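Local coordinates for sister chromatid cohesion protein (Chaetomium thermophilum, PDB 5T8V) that probably acts as a cohesin loader that associates with chromatin, the present chain being its HEAT-repeat C-terminal fragment, at residues Glu235-Ala239 with Glu240-Val244; Arg161-Gly165 with Ile166-Leu170; Ser187-Lys190 with Arg191-Pro195; Phe295-Ala298 with Asp299-Ile303; Thr53-Ala56 with Pro57-Thr60. All blocks are in the same frame, centred on the assembly; numbering follows the deposited sequence.

Contact 1 of 5, residues Glu235-Ala239 with Glu240-Val244; sequences ETANA and ERDSV
Arg241 folds back on Ala239, laying one face of its guanidinium over the methyl group: CB of Ala239 stands 4.0 Å above the plane, over the centre of the group. The arginine gets there because its CG lies beside the backbone N and the chain then bends at chi3 (-71°), which turns the flat end back along the loop. Alanine suits the position against this face, since a methyl is small enough for the flat group to lie close. The backbone of the same pair is joined by a weak hydrogen bond, Arg241 N to Ala239 O at 2.8 Å.

A second small cluster forms round Ala237. Its CB meets CB of Ser243 at 3.7 Å, methyl against methylene, and lies 3.4 Å from OD1 of Asp242, whose carboxylate approaches the first segment. Both Ala237 and Asp242 also touch Arg174, whose positive charge probably helps offset the negative charge of the carboxylate. The hydroxyl of Ser243 is engaged farther along the chain, where its OG is hydrogen-bonded to the carbonyl of Ile245, just before helix 247-267. On the other arm Thr236 rests on Thr247 and Phe250 of that helix.

Glu240, itself exposed, is the centre of an inverse gamma turn, the tight three-residue turn closed by the weak Arg241 N to Ala239 O bond, which here kinks the surface loop between helix 218-232 and helix 247-267.

Contact 2 of 5, residues Arg161-Gly165 with Ile166-Leu170; sequences RLIDG and IIMPL
In Ile163 a chi1 of -65° puts CG1 beside the backbone N and CG2 on the far side from it, so that each branch faces a different residue of the next turn. CG2 lies 3.7 Å from CG of Met168, the two side chains running side by side, while CG1 lies 4.1 Å from CD1 of Ile167. The same choice of first torsion in Ile167 carries its CD1 back along the helix, where it also approaches CB of Leu162 at 4.3 Å. Leu162 and Ile166 lie alongside each other and point the same way, with CD2 of Leu162 4.1 Å from CD1 of Ile166. Shortening Ile167 to an alanine is likely to leave Ile163 CG1 without its partner and open a gap beside Leu231 and Phe253.

The backbone explains why residues five apart meet. Leu162 O accepts two bonds, from Ile167 N at 3.0 Å and from Ile166 N at 3.1 Å; the first is nearly straight (174°), and the second donor sits above the carbonyl plane. Met168 N reaches Ile163 O, again five residues back. Pro169 has no N-H for the turn before, so the helix kinks there; its CD lies 3.4 Å from Asp164 O. At Gly165 a side chain would run into Arg161 O.

The patch lies within helix 149-172 and is buried on several sides. Ile163 packs on Ala227 and Leu231 of helix 218-232, Leu162 and Ile166 on Ala200 and Leu196 of helix 190-213, and Ile167 on Phe253 of helix 247-267.

Contact 3 of 5, residues Ser187-Lys190 with Arg191-Pro195; sequences SSCK and RRILP
SG of Cys189 lies 4.3 Å from CD1 of Ile193, one turn on, where the helix begins. Ile193 has its CG1 beside the backbone N (chi1 -62°), which tips the ethyl branch back towards the preceding residues and over the carbonyl of Cys189, CG1 to O 3.4 Å. A branched apolar residue fits here, because this flank of the helix is buried and continues onto Val244. CD1 of Leu194 also approaches the backbone, 3.6 Å from Lys190 O.

The charged side chains are exposed, and since they touch crystal neighbours their poses may partly reflect the crystal. Arg191 is extended from CG to NE and Arg192 is bent at chi3; the two diverge, so their guanidinium groups do not crowd each other, and Arg192 and Cys189 both touch Leu117 of helix 112-117. Lys190 turns the other way. It runs straight to CE and bends at chi4 (61°), which brings NZ to Ser187 O at 2.7 Å. An ammonium group at the carboxyl end of helix 180-187 is probably welcomed by the partial negative charge of that end.

Backbone bonds tie the turn down. Cys189 O accepts from Arg192 N at 2.9 Å and from Ile193 N at 3.0 Å, and Lys190 O accepts from Leu194 N at 2.9 Å. Pro195 has no N-H to give to the turn before, and the helix is kinked there. The whole is a tight helix-to-helix turn of an alpha-helical repeat protein, where helix 180-187 ends and helix 190-213 starts.

Contact 4 of 5, residues Phe295-Ala298 with Asp299-Ile303; sequences FKLA and DGSSI
Leu297 leans over the turn that follows it. Its CB lies 3.3 Å from Asp299 OD1, the two side chains running alongside each other; CG, set beside the backbone N by a chi1 of -55°, is 3.9 Å from Ser301 O. The branches then part: CD1 meets OG of Ser301 at 3.4 Å, and CD2 meets CD1 of Ile303 at 4.0 Å, the leucine and isoleucine crossing at about a right angle. Cys415 and Trp421 cover Leu297 from outside, a buried place that suits an aliphatic chain.

Ile303 also stands beside Phe295, CG1 to CD2 4.0 Å, on the same face of the sheet. Lys296 and Ser302 share the other face, joined by a hydrogen bond from NZ to OG of 3.2 Å. Asp299 grips the turn: its OD1 receives Ser301 OG on the syn lone pair at 2.9 Å and Ser301 N, from above the carboxylate plane, at 3.0 Å, the second making an Asx turn.

Gly300 N bonds to Leu297 O, closing a type I turn, and Leu297 N bonds to Ser301 O. With Gly300 at a positive phi, which glycine adopts easily, this is a 3:5 beta hairpin whose type I turn carries a G1 beta bulge.

Contact 5 of 5, residues Thr53-Ala56 with Pro57-Thr60; sequences TLAA and PTQT
Leu54, the last residue of strand 52-54, meets Gln59 one turn into the helix that follows. Its CB and CD1 each lie 3.9 Å from NE2 of Gln59, and the two side chains cross at about a right angle. The glutamine is led there by a bend at chi2 (-72°), which brings its amide nitrogen beside the leucine. Behind the contact Leu54 packs on Val31 and Leu86, so an aliphatic residue is apt.

Ala55 occupies the N-cap position. Its CB touches CD of Pro57 at 3.7 Å, and Gln59 N bonds to Ala55 O at 2.9 Å, though the place of that oxygen is not fully sure. Ala56 opens the helix: its CB is 3.5 Å from Pro57 CD, and its O accepts from Thr60 N at 2.9 Å. A proline fits the first turn well, where no backbone N-H is needed.

With an alanine here instead of Gln59, Leu54 would probably lose the group lying across it and Thr132 its hydrogen-bond partner OE1. The chemistry is thus mixed: backbone bonds start helix 56-71 without a polar cap side chain, while the Gln59 amide lies across Leu54, its OE1 and NE2 hydrogen-bonded outside the two segments.

All five are local contacts in the N-terminal part of the chain. Contact 2 is the buried one, a patch of aliphatic chains within helix 149-172; contacts 1 and 3 lie at the surface and depend more on backbone turns and charged ends, while contacts 4 and 5 are partly buried. Contacts 1, 2 and 3 meet: Val244 touches Leu170 and Ile193, and Leu170 touches Ile193, so a loop, a helix near its C-terminal end and a helix start share one apolar junction. Contact 4, a hairpin, and contact 5, a strand-to-helix joint, stand apart, centres about 37 Å from each other. Only in contact 4 do the two segments pair as strands; the contact 5 strand pairs with 44-46.

Contact 1 of 5, residues Glu235-Ala239 with Glu240-Val244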
loop_
_atom_site.group_PDB
_atom_site.type_symbol
_atom_site.label_atom_id
_atom_site.label_comp_id
_atom_site.label_asym_id
_atom_site.label_seq_id
_atom_site.Cartn_x
_atom_site.Cartn_y
_atom_site.Cartn_z
ATOM N N GLU A 235 18.055 -39.877 6.321
ATOM C CA GLU A 235 17.895 -39.415 4.942
ATOM C C GLU A 235 17.270 -40.525 4.104
ATOM O O GLU A 235 17.937 -41.245 3.362
ATOM C CB GLU A 235 19.229 -38.961 4.362
ATOM C CG GLU A 235 19.443 -37.464 4.440
ATOM C CD GLU A 235 20.434 -36.968 3.407
ATOM O OE1 GLU A 235 21.535 -37.550 3.304
ATOM O OE2 GLU A 235 20.103 -36.002 2.686
ATOM N N THR A 236 15.954 -40.652 4.232
ATOM C CA THR A 236 15.189 -41.473 3.309
ATOM C C THR A 236 15.394 -40.969 1.884
ATOM O O THR A 236 15.601 -39.777 1.646
ATOM C CB THR A 236 13.706 -41.435 3.682
ATOM O OG1 THR A 236 13.524 -42.008 4.982
ATOM C CG2 THR A 236 12.865 -42.203 2.676
ATOM N N ALA A 237 15.344 -41.894 0.931
ATOM C CA ALA A 237 15.522 -41.535 -0.465
ATOM C C ALA A 237 14.267 -40.862 -1.013
ATOM O O ALA A 237 13.164 -41.000 -0.476
ATOM C CB ALA A 237 15.859 -42.770 -1.297
ATOM N N ASN A 238 14.451 -40.123 -2.107
ATOM C CA ASN A 238 13.351 -39.408 -2.742
ATOM C C ASN A 238 12.264 -40.383 -3.179
ATOM O O ASN A 238 11.198 -40.453 -2.559
ATOM C CB ASN A 238 13.859 -38.597 -3.936
ATOM C CG ASN A 238 15.044 -37.719 -3.584
ATOM O OD1 ASN A 238 15.352 -37.511 -2.409
ATOM N ND2 ASN A 238 15.715 -37.194 -4.604
ATOM N N ALA A 239 12.524 -41.136 -4.244
ATOM C CA ALA A 239 11.604 -42.140 -4.751
ATOM C C ALA A 239 12.163 -43.530 -4.484
ATOM O O ALA A 239 13.347 -43.702 -4.182
ATOM C CB ALA A 239 11.359 -41.955 -6.252
ATOM N N GLU A 240 11.293 -44.532 -4.599
ATOM C CA GLU A 240 11.678 -45.915 -4.327
ATOM C C GLU A 240 12.404 -46.518 -5.538
ATOM O O GLU A 240 11.976 -47.508 -6.135
ATOM C CB GLU A 240 10.444 -46.724 -3.932
ATOM C CG GLU A 240 9.989 -46.471 -2.491
ATOM C CD GLU A 240 8.834 -47.360 -2.067
ATOM O OE1 GLU A 240 8.139 -47.904 -2.950
ATOM O OE2 GLU A 240 8.623 -47.516 -0.845
ATOM N N ARG A 241 13.527 -45.893 -5.909
ATOM C CA ARG A 241 14.336 -46.412 -7.005
ATOM C C ARG A 241 15.808 -46.397 -6.610
ATOM O O ARG A 241 16.585 -47.272 -7.015
ATOM C CB ARG A 241 14.128 -45.595 -8.279
ATOM C CG ARG A 241 12.672 -45.383 -8.672
ATOM C CD ARG A 241 12.576 -44.723 -10.036
ATOM N NE ARG A 241 12.991 -43.319 -10.006
ATOM C CZ ARG A 241 12.191 -42.272 -10.204
ATOM N NH1 ARG A 241 10.899 -42.433 -10.468
ATOM N NH2 ARG A 241 12.689 -41.041 -10.148
ATOM N N ASP A 242 16.201 -45.403 -5.812
ATOM C CA ASP A 242 17.585 -45.257 -5.371
ATOM C C ASP A 242 17.737 -45.552 -3.880
ATOM O O ASP A 242 18.626 -45.012 -3.217
ATOM C CB ASP A 242 18.120 -43.864 -5.704
ATOM C CG ASP A 242 17.101 -42.773 -5.479
ATOM O OD1 ASP A 242 16.207 -42.957 -4.632
ATOM O OD2 ASP A 242 17.203 -41.728 -6.158
ATOM N N SER A 243 16.894 -46.437 -3.352
ATOM C CA SER A 243 16.976 -46.890 -1.971
ATOM C C SER A 243 17.140 -48.401 -1.952
ATOM O O SER A 243 16.479 -49.114 -2.712
ATOM C CB SER A 243 15.728 -46.494 -1.186
ATOM O OG SER A 243 14.567 -47.061 -1.770
ATOM N N VAL A 244 18.021 -48.887 -1.075
ATOM C CA VAL A 244 18.276 -50.322 -0.988
ATOM C C VAL A 244 16.988 -51.070 -0.667
ATOM O O VAL A 244 16.676 -52.098 -1.280
ATOM C CB VAL A 244 19.371 -50.610 0.055
ATOM C CG1 VAL A 244 19.614 -52.109 0.183
ATOM C CG2 VAL A 244 20.663 -49.897 -0.319
#

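Contact 2 of 5, residues Arg161-Gly165 with Ile166-Leu170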
loop_
_atom_site.group_PDB
_atom_site.type_symbol
_atom_site.label_atom_id
_atom_site.label_comp_id
_atom_site.label_asym_id
_atom_site.label_seq_id
_atom_site.Cartn_x
_atom_site.Cartn_y
_atom_site.Cartn_z
ATOM N N ARG A 161 25.137 -48.753 17.884
ATOM C CA ARG A 161 25.897 -49.316 16.771
ATOM C C ARG A 161 24.993 -49.668 15.596
ATOM O O ARG A 161 25.444 -49.654 14.445
ATOM C CB ARG A 161 26.679 -50.546 17.235
ATOM C CG ARG A 161 27.485 -50.313 18.505
ATOM C CD ARG A 161 28.746 -51.166 18.569
ATOM N NE ARG A 161 28.476 -52.601 18.482
ATOM C CZ ARG A 161 28.057 -53.356 19.494
ATOM N NH1 ARG A 161 27.835 -52.825 20.690
ATOM N NH2 ARG A 161 27.849 -54.651 19.305
ATOM N N LEU A 162 23.724 -49.984 15.860
ATOM C CA LEU A 162 22.781 -50.241 14.777
ATOM C C LEU A 162 22.468 -48.964 14.012
ATOM O O LEU A 162 22.403 -48.973 12.777
ATOM C CB LEU A 162 21.494 -50.853 15.332
ATOM C CG LEU A 162 21.522 -52.347 15.662
ATOM C CD1 LEU A 162 20.271 -52.730 16.433
ATOM C CD2 LEU A 162 21.647 -53.186 14.396
ATOM N N ILE A 163 22.269 -47.858 14.727
ATOM C CA ILE A 163 21.969 -46.592 14.064
ATOM C C ILE A 163 23.186 -46.097 13.289
ATOM O O ILE A 163 23.078 -45.709 12.120
ATOM C CB ILE A 163 21.488 -45.557 15.096
ATOM C CG1 ILE A 163 20.152 -46.008 15.694
ATOM C CG2 ILE A 163 21.343 -44.175 14.459
ATOM C CD1 ILE A 163 19.743 -45.251 16.924
ATOM N N ASP A 164 24.361 -46.111 13.921
ATOM C CA ASP A 164 25.557 -45.587 13.265
ATOM C C ASP A 164 26.006 -46.480 12.114
ATOM O O ASP A 164 26.458 -45.981 11.076
ATOM C CB ASP A 164 26.690 -45.435 14.280
ATOM C CG ASP A 164 26.500 -44.249 15.202
ATOM O OD1 ASP A 164 25.842 -43.268 14.793
ATOM O OD2 ASP A 164 27.018 -44.296 16.337
ATOM N N GLY A 165 25.888 -47.796 12.271
ATOM C CA GLY A 165 26.565 -48.723 11.385
ATOM C C GLY A 165 25.724 -49.374 10.305
ATOM O O GLY A 165 26.279 -49.968 9.377
ATOM N N ILE A 166 24.397 -49.283 10.399
ATOM C CA ILE A 166 23.535 -49.987 9.452
ATOM C C ILE A 166 22.394 -49.091 8.982
ATOM O O ILE A 166 22.264 -48.816 7.784
ATOM C CB ILE A 166 22.998 -51.288 10.078
ATOM C CG1 ILE A 166 24.173 -52.217 10.412
ATOM C CG2 ILE A 166 22.019 -51.972 9.127
ATOM C CD1 ILE A 166 23.788 -53.581 10.958
ATOM N N ILE A 167 21.561 -48.633 9.916
ATOM C CA ILE A 167 20.328 -47.938 9.547
ATOM C C ILE A 167 20.647 -46.683 8.742
ATOM O O ILE A 167 20.166 -46.500 7.615
ATOM C CB ILE A 167 19.504 -47.609 10.804
ATOM C CG1 ILE A 167 19.177 -48.892 11.575
ATOM C CG2 ILE A 167 18.214 -46.895 10.427
ATOM C CD1 ILE A 167 18.684 -48.654 12.985
ATOM N N MET A 168 21.469 -45.800 9.308
ATOM C CA MET A 168 21.794 -44.549 8.626
ATOM C C MET A 168 22.544 -44.780 7.322
ATOM O O MET A 168 22.095 -44.274 6.278
ATOM C CB MET A 168 22.585 -43.642 9.575
ATOM C CG MET A 168 21.853 -43.302 10.872
ATOM S SD MET A 168 20.385 -42.276 10.643
ATOM C CE MET A 168 21.115 -40.734 10.103
ATOM N N PRO A 169 23.660 -45.515 7.289
ATOM C CA PRO A 169 24.353 -45.707 6.004
ATOM C C PRO A 169 23.506 -46.407 4.956
ATOM O O PRO A 169 23.688 -46.152 3.758
ATOM C CB PRO A 169 25.588 -46.536 6.386
ATOM C CG PRO A 169 25.269 -47.137 7.713
ATOM C CD PRO A 169 24.375 -46.163 8.403
ATOM N N LEU A 170 22.585 -47.285 5.361
ATOM C CA LEU A 170 21.702 -47.918 4.387
ATOM C C LEU A 170 20.691 -46.924 3.837
ATOM O O LEU A 170 20.425 -46.905 2.630
ATOM C CB LEU A 170 20.987 -49.113 5.013
ATOM C CG LEU A 170 21.762 -50.434 5.021
ATOM C CD1 LEU A 170 21.043 -51.464 5.872
ATOM C CD2 LEU A 170 21.945 -50.963 3.611
#

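Contact 3 of 5, residues Ser187-Lys190 with Arg191-Pro195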
loop_
_atom_site.group_PDB
_atom_site.type_symbol
_atom_site.label_atom_id
_atom_site.label_comp_id
_atom_site.label_asym_id
_atom_site.label_seq_id
_atom_site.Cartn_x
_atom_site.Cartn_y
_atom_site.Cartn_z
ATOM N N SER A 187 21.026 -54.477 -2.486
ATOM C CA SER A 187 19.745 -54.623 -3.165
ATOM C C SER A 187 19.487 -56.071 -3.554
ATOM O O SER A 187 18.328 -56.484 -3.674
ATOM C CB SER A 187 19.708 -53.725 -4.403
ATOM O OG SER A 187 19.868 -52.360 -4.054
ATOM N N SER A 188 20.546 -56.856 -3.759
ATOM C CA SER A 188 20.385 -58.263 -4.099
ATOM C C SER A 188 20.000 -59.132 -2.904
ATOM O O SER A 188 19.588 -60.279 -3.109
ATOM C CB SER A 188 21.673 -58.795 -4.729
ATOM O OG SER A 188 21.483 -60.095 -5.259
ATOM N N CYS A 189 20.119 -58.626 -1.669
ATOM C CA CYS A 189 19.746 -59.377 -0.471
ATOM C C CYS A 189 18.845 -58.552 0.453
ATOM O O CYS A 189 18.862 -58.722 1.686
ATOM C CB CYS A 189 20.990 -59.866 0.270
ATOM S SG CYS A 189 22.163 -58.571 0.704
ATOM N N LYS A 190 18.065 -57.641 -0.133
ATOM C CA LYS A 190 16.908 -57.055 0.540
ATOM C C LYS A 190 16.288 -57.989 1.575
ATOM O O LYS A 190 16.192 -57.643 2.756
ATOM C CB LYS A 190 15.816 -56.694 -0.472
ATOM C CG LYS A 190 16.156 -55.603 -1.454
ATOM C CD LYS A 190 15.001 -55.398 -2.422
ATOM C CE LYS A 190 15.279 -54.272 -3.402
ATOM N NZ LYS A 190 16.474 -54.549 -4.243
ATOM N N ARG A 191 15.847 -59.171 1.132
ATOM C CA ARG A 191 15.029 -60.024 1.987
ATOM C C ARG A 191 15.761 -60.419 3.257
ATOM O O ARG A 191 15.124 -60.694 4.279
ATOM C CB ARG A 191 14.596 -61.278 1.232
ATOM C CG ARG A 191 13.361 -61.936 1.828
ATOM C CD ARG A 191 12.799 -63.012 0.921
ATOM N NE ARG A 191 11.371 -63.201 1.137
ATOM C CZ ARG A 191 10.587 -63.944 0.363
ATOM N NH1 ARG A 191 11.086 -64.578 -0.691
ATOM N NH2 ARG A 191 9.296 -64.047 0.645
ATOM N N ARG A 192 17.091 -60.469 3.211
ATOM C CA ARG A 192 17.854 -60.724 4.422
ATOM C C ARG A 192 18.045 -59.454 5.235
ATOM O O ARG A 192 18.186 -59.527 6.461
ATOM C CB ARG A 192 19.209 -61.337 4.075
ATOM C CG ARG A 192 19.109 -62.637 3.288
ATOM C CD ARG A 192 20.448 -63.350 3.206
ATOM N NE ARG A 192 20.924 -63.764 4.525
ATOM C CZ ARG A 192 22.068 -64.403 4.746
ATOM N NH1 ARG A 192 22.871 -64.711 3.735
ATOM N NH2 ARG A 192 22.412 -64.736 5.983
ATOM N N ILE A 193 18.040 -58.287 4.585
ATOM C CA ILE A 193 18.206 -57.046 5.338
ATOM C C ILE A 193 16.943 -56.712 6.130
ATOM O O ILE A 193 17.021 -56.247 7.273
ATOM C CB ILE A 193 18.598 -55.894 4.398
ATOM C CG1 ILE A 193 19.943 -56.195 3.739
ATOM C CG2 ILE A 193 18.675 -54.573 5.175
ATOM C CD1 ILE A 193 20.331 -55.215 2.659
ATOM N N LEU A 194 15.766 -56.933 5.541
ATOM C CA LEU A 194 14.526 -56.479 6.171
ATOM C C LEU A 194 14.336 -57.026 7.578
ATOM O O LEU A 194 14.081 -56.226 8.498
ATOM C CB LEU A 194 13.334 -56.843 5.281
ATOM C CG LEU A 194 12.749 -55.683 4.475
ATOM C CD1 LEU A 194 13.809 -55.054 3.580
ATOM C CD2 LEU A 194 11.563 -56.163 3.652
ATOM N N PRO A 195 14.416 -58.335 7.822
ATOM C CA PRO A 195 14.246 -58.828 9.200
ATOM C C PRO A 195 15.171 -58.151 10.196
ATOM O O PRO A 195 14.770 -57.902 11.340
ATOM C CB PRO A 195 14.543 -60.327 9.068
ATOM C CG PRO A 195 14.216 -60.647 7.657
ATOM C CD PRO A 195 14.595 -59.435 6.862
#

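Contact 4 of 5, residues Phe295-Ala298 with Asp299-Ile303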
loop_
_atom_site.group_PDB
_atom_site.type_symbol
_atom_site.label_atom_id
_atom_site.label_comp_id
_atom_site.label_asym_id
_atom_site.label_seq_id
_atom_site.Cartn_x
_atom_site.Cartn_y
_atom_site.Cartn_z
ATOM N N PHE A 295 7.890 -35.332 5.906
ATOM C CA PHE A 295 6.992 -36.027 6.828
ATOM C C PHE A 295 5.573 -35.889 6.285
ATOM O O PHE A 295 4.950 -34.831 6.410
ATOM C CB PHE A 295 7.115 -35.453 8.236
ATOM C CG PHE A 295 6.386 -36.244 9.284
ATOM C CD1 PHE A 295 7.003 -37.305 9.925
ATOM C CD2 PHE A 295 5.089 -35.919 9.638
ATOM C CE1 PHE A 295 6.338 -38.027 10.891
ATOM C CE2 PHE A 295 4.419 -36.641 10.607
ATOM C CZ PHE A 295 5.045 -37.695 11.234
ATOM N N LYS A 296 5.066 -36.960 5.682
ATOM C CA LYS A 296 3.755 -36.928 5.053
ATOM C C LYS A 296 2.661 -37.094 6.096
ATOM O O LYS A 296 2.765 -37.925 7.002
ATOM C CB LYS A 296 3.637 -38.029 4.000
ATOM C CG LYS A 296 4.740 -38.021 2.952
ATOM C CD LYS A 296 4.744 -36.736 2.137
ATOM C CE LYS A 296 5.838 -36.763 1.080
ATOM N NZ LYS A 296 5.874 -35.518 0.265
ATOM N N LEU A 297 1.609 -36.295 5.961
ATOM C CA LEU A 297 0.453 -36.368 6.838
ATOM C C LEU A 297 -0.690 -37.085 6.132
ATOM O O LEU A 297 -0.778 -37.093 4.902
ATOM C CB LEU A 297 0.001 -34.970 7.263
ATOM C CG LEU A 297 1.073 -34.090 7.911
ATOM C CD1 LEU A 297 0.515 -32.704 8.189
ATOM C CD2 LEU A 297 1.601 -34.729 9.189
ATOM N N ALA A 298 -1.571 -37.690 6.932
ATOM C CA ALA A 298 -2.701 -38.429 6.377
ATOM C C ALA A 298 -3.465 -37.587 5.362
ATOM O O ALA A 298 -3.798 -38.060 4.270
ATOM C CB ALA A 298 -3.628 -38.886 7.504
ATOM N N ASP A 299 -3.742 -36.326 5.701
ATOM C CA ASP A 299 -4.552 -35.477 4.835
ATOM C C ASP A 299 -3.889 -35.195 3.492
ATOM O O ASP A 299 -4.562 -34.690 2.587
ATOM C CB ASP A 299 -4.866 -34.155 5.542
ATOM C CG ASP A 299 -3.661 -33.243 5.643
ATOM O OD1 ASP A 299 -2.520 -33.743 5.548
ATOM O OD2 ASP A 299 -3.857 -32.023 5.825
ATOM N N GLY A 300 -2.600 -35.500 3.337
ATOM C CA GLY A 300 -1.896 -35.332 2.083
ATOM C C GLY A 300 -0.803 -34.283 2.107
ATOM O O GLY A 300 0.123 -34.355 1.287
ATOM N N SER A 301 -0.882 -33.311 3.013
ATOM C CA SER A 301 0.136 -32.275 3.094
ATOM C C SER A 301 1.422 -32.849 3.692
ATOM O O SER A 301 1.503 -34.023 4.067
ATOM C CB SER A 301 -0.375 -31.093 3.915
ATOM O OG SER A 301 -0.737 -31.500 5.223
ATOM N N SER A 302 2.442 -31.998 3.785
ATOM C CA SER A 302 3.762 -32.424 4.224
ATOM C C SER A 302 4.404 -31.342 5.076
ATOM O O SER A 302 4.281 -30.149 4.781
ATOM C CB SER A 302 4.661 -32.747 3.028
ATOM O OG SER A 302 4.040 -33.686 2.168
ATOM N N ILE A 303 5.088 -31.773 6.137
ATOM C CA ILE A 303 5.852 -30.897 7.012
ATOM C C ILE A 303 7.218 -31.530 7.225
ATOM O O ILE A 303 7.421 -32.719 6.976
ATOM C CB ILE A 303 5.149 -30.662 8.367
ATOM C CG1 ILE A 303 4.755 -32.001 8.997
ATOM C CG2 ILE A 303 3.933 -29.765 8.181
ATOM C CD1 ILE A 303 4.216 -31.888 10.405
#

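Contact 5 of 5, residues Thr53-Ala56 with Pro57-Thr60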
loop_
_atom_site.group_PDB
_atom_site.type_symbol
_atom_site.label_atom_id
_atom_site.label_comp_id
_atom_site.label_asym_id
_atom_site.label_seq_id
_atom_site.Cartn_x
_atom_site.Cartn_y
_atom_site.Cartn_z
ATOM N N THR A 53 23.146 -70.120 22.258
ATOM C CA THR A 53 22.146 -69.084 22.455
ATOM C C THR A 53 20.851 -69.435 21.726
ATOM O O THR A 53 20.744 -70.450 21.039
ATOM C CB THR A 53 22.686 -67.734 21.984
ATOM O OG1 THR A 53 23.011 -67.809 20.590
ATOM C CG2 THR A 53 23.930 -67.354 22.774
ATOM N N LEU A 54 19.847 -68.578 21.895
ATOM C CA LEU A 54 18.575 -68.730 21.206
ATOM C C LEU A 54 18.591 -67.912 19.921
ATOM O O LEU A 54 19.097 -66.787 19.893
ATOM C CB LEU A 54 17.418 -68.281 22.102
ATOM C CG LEU A 54 17.223 -69.062 23.406
ATOM C CD1 LEU A 54 16.180 -68.390 24.281
ATOM C CD2 LEU A 54 16.825 -70.503 23.130
ATOM N N ALA A 55 18.042 -68.487 18.856
ATOM C CA ALA A 55 18.022 -67.806 17.572
ATOM C C ALA A 55 17.005 -66.666 17.585
ATOM O O ALA A 55 16.128 -66.586 18.446
ATOM C CB ALA A 55 17.702 -68.787 16.448
ATOM N N ALA A 56 17.135 -65.772 16.606
ATOM C CA ALA A 56 16.253 -64.611 16.552
ATOM C C ALA A 56 14.778 -64.985 16.448
ATOM O O ALA A 56 13.958 -64.334 17.119
ATOM C CB ALA A 56 16.663 -63.707 15.385
ATOM N N PRO A 57 14.368 -65.979 15.654
ATOM C CA PRO A 57 12.932 -66.283 15.547
ATOM C C PRO A 57 12.356 -66.839 16.840
ATOM O O PRO A 57 11.277 -66.426 17.284
ATOM C CB PRO A 57 12.873 -67.317 14.414
ATOM C CG PRO A 57 14.171 -67.184 13.688
ATOM C CD PRO A 57 15.168 -66.792 14.725
ATOM N N THR A 58 13.066 -67.788 17.451
ATOM C CA THR A 58 12.614 -68.317 18.732
ATOM C C THR A 58 12.554 -67.217 19.784
ATOM O O THR A 58 11.631 -67.184 20.607
ATOM C CB THR A 58 13.520 -69.466 19.190
ATOM O OG1 THR A 58 13.161 -69.859 20.520
ATOM C CG2 THR A 58 14.985 -69.065 19.179
ATOM N N GLN A 59 13.522 -66.300 19.767
ATOM C CA GLN A 59 13.444 -65.135 20.641
ATOM C C GLN A 59 12.178 -64.336 20.366
ATOM O O GLN A 59 11.517 -63.868 21.298
ATOM C CB GLN A 59 14.680 -64.252 20.458
ATOM C CG GLN A 59 15.913 -64.732 21.207
ATOM C CD GLN A 59 15.802 -64.523 22.703
ATOM O OE1 GLN A 59 14.727 -64.217 23.218
ATOM N NE2 GLN A 59 16.915 -64.680 23.410
ATOM N N THR A 60 11.823 -64.175 19.090
ATOM C CA THR A 60 10.594 -63.464 18.747
ATOM C C THR A 60 9.385 -64.126 19.396
ATOM O O THR A 60 8.614 -63.474 20.113
ATOM C CB THR A 60 10.423 -63.410 17.226
ATOM O OG1 THR A 60 11.472 -62.624 16.651
ATOM C CG2 THR A 60 9.082 -62.803 16.847
#